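Local coordinates for putative tetR-family transcriptional regulatory protein (Streptomyces coelicolor, PDB 2DG8) that probably acts as a dimeric TetR-family transcriptional regulator, binding DNA through a helix-turn-helix motif and perhaps responding to a small-molecule ligand, at residues D66-V71 and Q101-L106; V105-L110 and H125-R130. All blocks are in the same frame, centred on the assembly; numbering follows the deposited sequence.

Interaction 1. Residues D66-V71 and Q101-L106; sequences DHIVAV and QRDLVL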
loop_
_atom_site.group_PDB
_atom_site.type_symbol
_atom_site.label_atom_id
_atom_site.label_comp_id
_atom_site.label_asym_id
_atom_site.label_seq_id
_atom_site.Cartn_x
_atom_site.Cartn_y
_atom_site.Cartn_z
ATOM N N ASP A 66 -10.384 -11.283 6.856
ATOM C CA ASP A 66 -11.566 -11.349 7.718
ATOM C C ASP A 66 -11.336 -10.526 8.982
ATOM O O ASP A 66 -12.234 -9.841 9.475
ATOM C CB ASP A 66 -11.854 -12.806 8.113
ATOM C CG ASP A 66 -12.422 -13.631 6.964
ATOM O OD1 ASP A 66 -12.458 -14.877 7.083
ATOM O OD2 ASP A 66 -12.842 -13.042 5.946
ATOM N N HIS A 67 -10.115 -10.609 9.496
ATOM C CA HIS A 67 -9.697 -9.909 10.712
ATOM C C HIS A 67 -9.791 -8.382 10.619
ATOM O O HIS A 67 -10.347 -7.734 11.509
ATOM C CB HIS A 67 -8.259 -10.333 11.059
ATOM C CG HIS A 67 -7.552 -9.394 11.986
ATOM N ND1 HIS A 67 -7.867 -9.282 13.324
ATOM C CD2 HIS A 67 -6.545 -8.515 11.762
ATOM C CE1 HIS A 67 -7.086 -8.376 13.882
ATOM N NE2 HIS A 67 -6.274 -7.895 12.957
ATOM N N ILE A 68 -9.248 -7.810 9.550
ATOM C CA ILE A 68 -9.282 -6.364 9.374
ATOM C C ILE A 68 -10.706 -5.894 9.104
ATOM O O ILE A 68 -11.121 -4.833 9.584
ATOM C CB ILE A 68 -8.344 -5.919 8.228
ATOM C CG1 ILE A 68 -6.901 -6.323 8.562
ATOM C CG2 ILE A 68 -8.395 -4.406 8.059
ATOM C CD1 ILE A 68 -6.330 -5.631 9.798
ATOM N N VAL A 69 -11.457 -6.688 8.345
ATOM C CA VAL A 69 -12.844 -6.353 8.054
ATOM C C VAL A 69 -13.602 -6.260 9.375
ATOM O O VAL A 69 -14.461 -5.400 9.558
ATOM C CB VAL A 69 -13.502 -7.430 7.163
ATOM C CG1 VAL A 69 -15.025 -7.307 7.212
ATOM C CG2 VAL A 69 -13.012 -7.271 5.726
ATOM N N ALA A 70 -13.267 -7.151 10.300
ATOM C CA ALA A 70 -13.915 -7.166 11.598
ATOM C C ALA A 70 -13.530 -5.908 12.366
ATOM O O ALA A 70 -14.287 -5.429 13.209
ATOM C CB ALA A 70 -13.499 -8.406 12.376
ATOM N N VAL A 71 -12.343 -5.381 12.087
ATOM C CA VAL A 71 -11.897 -4.170 12.764
ATOM C C VAL A 71 -12.792 -3.023 12.311
ATOM O O VAL A 71 -13.092 -2.117 13.088
ATOM C CB VAL A 71 -10.426 -3.837 12.444
ATOM C CG1 VAL A 71 -10.044 -2.517 13.092
ATOM C CG2 VAL A 71 -9.520 -4.941 12.974
ATOM N N GLN A 101 2.151 -3.456 13.836
ATOM C CA GLN A 101 3.097 -3.465 12.731
ATOM C C GLN A 101 2.920 -4.761 11.936
ATOM O O GLN A 101 3.125 -4.784 10.725
ATOM C CB GLN A 101 4.544 -3.346 13.238
ATOM C CG GLN A 101 5.601 -3.493 12.139
ATOM C CD GLN A 101 6.996 -3.097 12.594
ATOM O OE1 GLN A 101 7.404 -3.399 13.718
ATOM N NE2 GLN A 101 7.741 -2.429 11.717
ATOM N N ARG A 102 2.534 -5.832 12.623
ATOM C CA ARG A 102 2.309 -7.130 11.979
ATOM C C ARG A 102 1.182 -7.000 10.955
ATOM O O ARG A 102 1.286 -7.501 9.841
ATOM C CB ARG A 102 1.933 -8.180 13.028
ATOM C CG ARG A 102 1.378 -9.485 12.468
ATOM C CD ARG A 102 0.282 -10.019 13.380
ATOM N NE ARG A 102 -0.308 -11.269 12.904
ATOM C CZ ARG A 102 0.323 -12.439 12.895
ATOM N NH1 ARG A 102 -0.296 -13.523 12.442
ATOM N NH2 ARG A 102 1.571 -12.529 13.347
ATOM N N ASP A 103 0.104 -6.323 11.336
ATOM C CA ASP A 103 -1.019 -6.129 10.429
ATOM C C ASP A 103 -0.629 -5.240 9.239
ATOM O O ASP A 103 -1.013 -5.507 8.095
ATOM C CB ASP A 103 -2.208 -5.537 11.188
ATOM C CG ASP A 103 -2.862 -6.552 12.122
ATOM O OD1 ASP A 103 -3.784 -6.174 12.880
ATOM O OD2 ASP A 103 -2.454 -7.737 12.089
ATOM N N LEU A 104 0.141 -4.190 9.507
ATOM C CA LEU A 104 0.591 -3.297 8.445
ATOM C C LEU A 104 1.439 -4.083 7.442
ATOM O O LEU A 104 1.271 -3.946 6.235
ATOM C CB LEU A 104 1.419 -2.151 9.038
ATOM C CG LEU A 104 2.159 -1.234 8.064
ATOM C CD1 LEU A 104 1.160 -0.439 7.207
ATOM C CD2 LEU A 104 3.065 -0.298 8.867
ATOM N N VAL A 105 2.357 -4.898 7.950
ATOM C CA VAL A 105 3.226 -5.706 7.090
ATOM C C VAL A 105 2.433 -6.733 6.268
ATOM O O VAL A 105 2.678 -6.896 5.071
ATOM C CB VAL A 105 4.317 -6.438 7.943
ATOM C CG1 VAL A 105 5.114 -7.416 7.084
ATOM C CG2 VAL A 105 5.252 -5.416 8.564
ATOM N N LEU A 106 1.474 -7.411 6.898
ATOM C CA LEU A 106 0.665 -8.409 6.189
ATOM C C LEU A 106 -0.180 -7.714 5.125
ATOM O O LEU A 106 -0.374 -8.235 4.021
ATOM C CB LEU A 106 -0.222 -9.179 7.174
ATOM C CG LEU A 106 0.525 -10.140 8.127
ATOM C CD1 LEU A 106 -0.449 -10.763 9.144
ATOM C CD2 LEU A 106 1.211 -11.236 7.309
#

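Interaction 2. Residues V105-L110 and H125-R130; sequences VLTQEL and HEWMRR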
loop_
_atom_site.group_PDB
_atom_site.type_symbol
_atom_site.label_atom_id
_atom_site.label_comp_id
_atom_site.label_asym_id
_atom_site.label_seq_id
_atom_site.Cartn_x
_atom_site.Cartn_y
_atom_site.Cartn_z
ATOM N N VAL A 105 2.357 -4.898 7.950
ATOM C CA VAL A 105 3.226 -5.706 7.090
ATOM C C VAL A 105 2.433 -6.733 6.268
ATOM O O VAL A 105 2.678 -6.896 5.071
ATOM C CB VAL A 105 4.317 -6.438 7.943
ATOM C CG1 VAL A 105 5.114 -7.416 7.084
ATOM C CG2 VAL A 105 5.252 -5.416 8.564
ATOM N N LEU A 106 1.474 -7.411 6.898
ATOM C CA LEU A 106 0.665 -8.409 6.189
ATOM C C LEU A 106 -0.180 -7.714 5.125
ATOM O O LEU A 106 -0.374 -8.235 4.021
ATOM C CB LEU A 106 -0.222 -9.179 7.174
ATOM C CG LEU A 106 0.525 -10.140 8.127
ATOM C CD1 LEU A 106 -0.449 -10.763 9.144
ATOM C CD2 LEU A 106 1.211 -11.236 7.309
ATOM N N THR A 107 -0.672 -6.525 5.449
ATOM C CA THR A 107 -1.456 -5.768 4.491
ATOM C C THR A 107 -0.577 -5.469 3.276
ATOM O O THR A 107 -0.978 -5.690 2.136
ATOM C CB THR A 107 -1.951 -4.414 5.085
ATOM O OG1 THR A 107 -2.787 -4.657 6.218
ATOM C CG2 THR A 107 -2.741 -3.639 4.058
ATOM N N GLN A 108 0.627 -4.967 3.518
ATOM C CA GLN A 108 1.515 -4.642 2.406
ATOM C C GLN A 108 1.980 -5.881 1.640
ATOM O O GLN A 108 2.163 -5.826 0.424
ATOM C CB GLN A 108 2.719 -3.833 2.902
ATOM C CG GLN A 108 2.320 -2.504 3.552
ATOM C CD GLN A 108 1.482 -1.623 2.630
ATOM O OE1 GLN A 108 0.534 -0.981 3.069
ATOM N NE2 GLN A 108 1.836 -1.584 1.356
ATOM N N GLU A 109 2.175 -6.997 2.335
ATOM C CA GLU A 109 2.596 -8.217 1.643
ATOM C C GLU A 109 1.496 -8.593 0.666
ATOM O O GLU A 109 1.760 -8.870 -0.502
ATOM C CB GLU A 109 2.822 -9.373 2.633
ATOM C CG GLU A 109 4.135 -9.304 3.399
ATOM C CD GLU A 109 5.352 -9.656 2.542
ATOM O OE1 GLU A 109 5.168 -10.128 1.400
ATOM O OE2 GLU A 109 6.498 -9.482 3.014
ATOM N N LEU A 110 0.255 -8.584 1.144
ATOM C CA LEU A 110 -0.870 -8.939 0.294
ATOM C C LEU A 110 -0.958 -8.057 -0.942
ATOM O O LEU A 110 -1.146 -8.553 -2.051
ATOM C CB LEU A 110 -2.189 -8.861 1.071
ATOM C CG LEU A 110 -3.422 -9.075 0.193
ATOM C CD1 LEU A 110 -3.296 -10.379 -0.567
ATOM C CD2 LEU A 110 -4.675 -9.073 1.052
ATOM N N HIS A 125 -10.177 -7.531 -3.901
ATOM C CA HIS A 125 -11.485 -7.068 -4.370
ATOM C C HIS A 125 -12.562 -7.418 -3.340
ATOM O O HIS A 125 -13.431 -6.601 -3.029
ATOM C CB HIS A 125 -11.844 -7.724 -5.707
ATOM C CG HIS A 125 -13.033 -7.109 -6.381
ATOM N ND1 HIS A 125 -12.919 -6.119 -7.338
ATOM C CD2 HIS A 125 -14.360 -7.326 -6.225
ATOM C CE1 HIS A 125 -14.123 -5.758 -7.741
ATOM N NE2 HIS A 125 -15.017 -6.476 -7.079
ATOM N N GLU A 126 -12.500 -8.641 -2.819
ATOM C CA GLU A 126 -13.462 -9.109 -1.825
ATOM C C GLU A 126 -13.253 -8.375 -0.500
ATOM O O GLU A 126 -14.198 -8.153 0.257
ATOM C CB GLU A 126 -13.308 -10.620 -1.628
ATOM C CG GLU A 126 -14.193 -11.223 -0.551
ATOM C CD GLU A 126 -15.674 -11.072 -0.839
ATOM O OE1 GLU A 126 -16.032 -10.646 -1.963
ATOM O OE2 GLU A 126 -16.483 -11.388 0.065
ATOM N N TRP A 127 -12.008 -7.995 -0.229
ATOM C CA TRP A 127 -11.677 -7.257 0.990
ATOM C C TRP A 127 -12.321 -5.857 0.899
ATOM O O TRP A 127 -13.029 -5.417 1.803
ATOM C CB TRP A 127 -10.144 -7.137 1.127
ATOM C CG TRP A 127 -9.664 -6.541 2.427
ATOM C CD1 TRP A 127 -10.434 -6.140 3.480
ATOM C CD2 TRP A 127 -8.305 -6.252 2.794
ATOM N NE1 TRP A 127 -9.646 -5.617 4.480
ATOM C CE2 TRP A 127 -8.335 -5.669 4.086
ATOM C CE3 TRP A 127 -7.068 -6.427 2.158
ATOM C CZ2 TRP A 127 -7.173 -5.255 4.754
ATOM C CZ3 TRP A 127 -5.909 -6.020 2.821
ATOM C CH2 TRP A 127 -5.973 -5.437 4.110
ATOM N N MET A 128 -12.090 -5.172 -0.212
ATOM C CA MET A 128 -12.653 -3.838 -0.399
ATOM C C MET A 128 -14.178 -3.852 -0.352
ATOM O O MET A 128 -14.797 -2.920 0.154
ATOM C CB MET A 128 -12.190 -3.245 -1.732
ATOM C CG MET A 128 -10.705 -2.939 -1.798
ATOM S SD MET A 128 -10.257 -2.154 -3.365
ATOM C CE MET A 128 -10.135 -3.554 -4.436
ATOM N N ARG A 129 -14.777 -4.914 -0.874
ATOM C CA ARG A 129 -16.226 -5.035 -0.902
ATOM C C ARG A 129 -16.821 -5.164 0.496
ATOM O O ARG A 129 -17.836 -4.551 0.800
ATOM C CB ARG A 129 -16.641 -6.246 -1.744
ATOM C CG ARG A 129 -18.119 -6.273 -2.097
ATOM C CD ARG A 129 -18.609 -7.706 -2.250
ATOM N NE ARG A 129 -18.859 -8.298 -0.940
ATOM C CZ ARG A 129 -18.915 -9.602 -0.706
ATOM N NH1 ARG A 129 -18.735 -10.464 -1.698
ATOM N NH2 ARG A 129 -19.154 -10.047 0.520
ATOM N N ARG A 130 -16.196 -5.975 1.340
ATOM C CA ARG A 130 -16.689 -6.170 2.700
ATOM C C ARG A 130 -16.490 -4.906 3.541
ATOM O O ARG A 130 -17.306 -4.581 4.411
ATOM C CB ARG A 130 -15.980 -7.367 3.329
ATOM C CG ARG A 130 -16.150 -8.638 2.508
ATOM C CD ARG A 130 -16.639 -9.785 3.370
ATOM N NE ARG A 130 -15.589 -10.301 4.240
ATOM C CZ ARG A 130 -15.818 -10.945 5.380
ATOM N NH1 ARG A 130 -14.805 -11.385 6.107
ATOM N NH2 ARG A 130 -17.061 -11.132 5.805
#

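Interaction 1. Residues D66-V71 and Q101-L106
H67, on helix 53-77, reaches D103 near the start of helix 101-116, a polar bridge between two helices of the all-helical TetR fold. Helix 53-77 follows the small helices of the DNA-binding region, and helix 101-116 belongs to the C-terminal regulatory domain.

The hydrogen bond is the chief link: H67 NE2 donates to D103 OD1 over 3.0 Å, with an N-H...O angle of 159°. The acceptor lies almost in the imidazole plane, at the ring edge, whereas the N-H comes down on the carboxylate from above its plane, the two planes standing 63° apart. H67 sends its ring across the gap by placing CG anti to the backbone N (chi1 161°). Histidine suits this place because its far nitrogen, NE2, carries an N-H out to a carboxylate on the next helix, H67 CA and D103 CA being 9.5 Å apart. The negative carboxylate would tend to stabilise a protonated ring. At the N-terminal end of its helix, the backbone N of D103 bonds S100 OG.

Van der Waals contact across the segments is slight. I68 is buried and also packs on L96 of helix 82-98 and W127 of helix 121-135. One face of the H67 ring has V71 CG2 4.3 Å above it, toward the rim. Beside the bond, the I68 CD1 methyl lies against the carboxylate oxygen D103 OD1, 4.0 Å away.

Interaction 2. Residues V105-L110 and H125-R130
W127 drives the six-membered part of its indole toward helix 101-116, where T107 and L110, one turn apart, receive it. T107 CG2 meets W127 CH2 at 3.7 Å, near the ring plane, abutting the outer edge of the indole. L110 CD2 approaches obliquely, 3.7 Å from W127 CE3 and as close to its neighbour CZ3. No hydrogen bond crosses between the two segments; dispersion and the burial of apolar surface hold them.

The wide spacing is consistent with the residue types. T107 CA and W127 CA, the nearest such atoms across the segments, are 10.9 Å apart, a gap that a long, flat tryptophan can bridge. Its CG stands anti to the backbone N (chi1 -173°), which sends the indole outward from helix 121-135. L110 extends a branched end to meet it. Both helices belong to the C-terminal domain of the TetR fold, the part that in relatives encloses the ligand pocket and forms the dimer.

Threonine suits the edge of the indole because its hydroxyl is satisfied within its own helix: T107 OG1 bonds the carbonyl O of D103 while also lying 3.9 Å from W127 CH2, beside the methyl. T65 and V69 of helix 53-77 also touch the indole, and F64 packs on T107. Farther out, E109 forms a salt bridge with R116 of the second subunit, while M128 packs on H157 of that subunit.

Helix 101-116 serves both contacts, meeting helix 53-77 in interaction 1 and helix 121-135 in interaction 2, their centres about 8 Å apart. Interaction 1 is partly buried and mainly polar, its exposed histidine joined to a carboxylate; interaction 2 is buried and apolar across its segments. Helices 53-77 and 121-135 also touch each other directly, which closes a three-helix packing: V69 CG2 lies 3.6 Å from W127 CD1, and D66 OD2 forms a salt bridge with R130 NH1 at 2.6 Å. Segments of both contacts also reach the second subunit: Q101 NE2 bonds A115 O there, and Q108 packs on Y111 of that subunit.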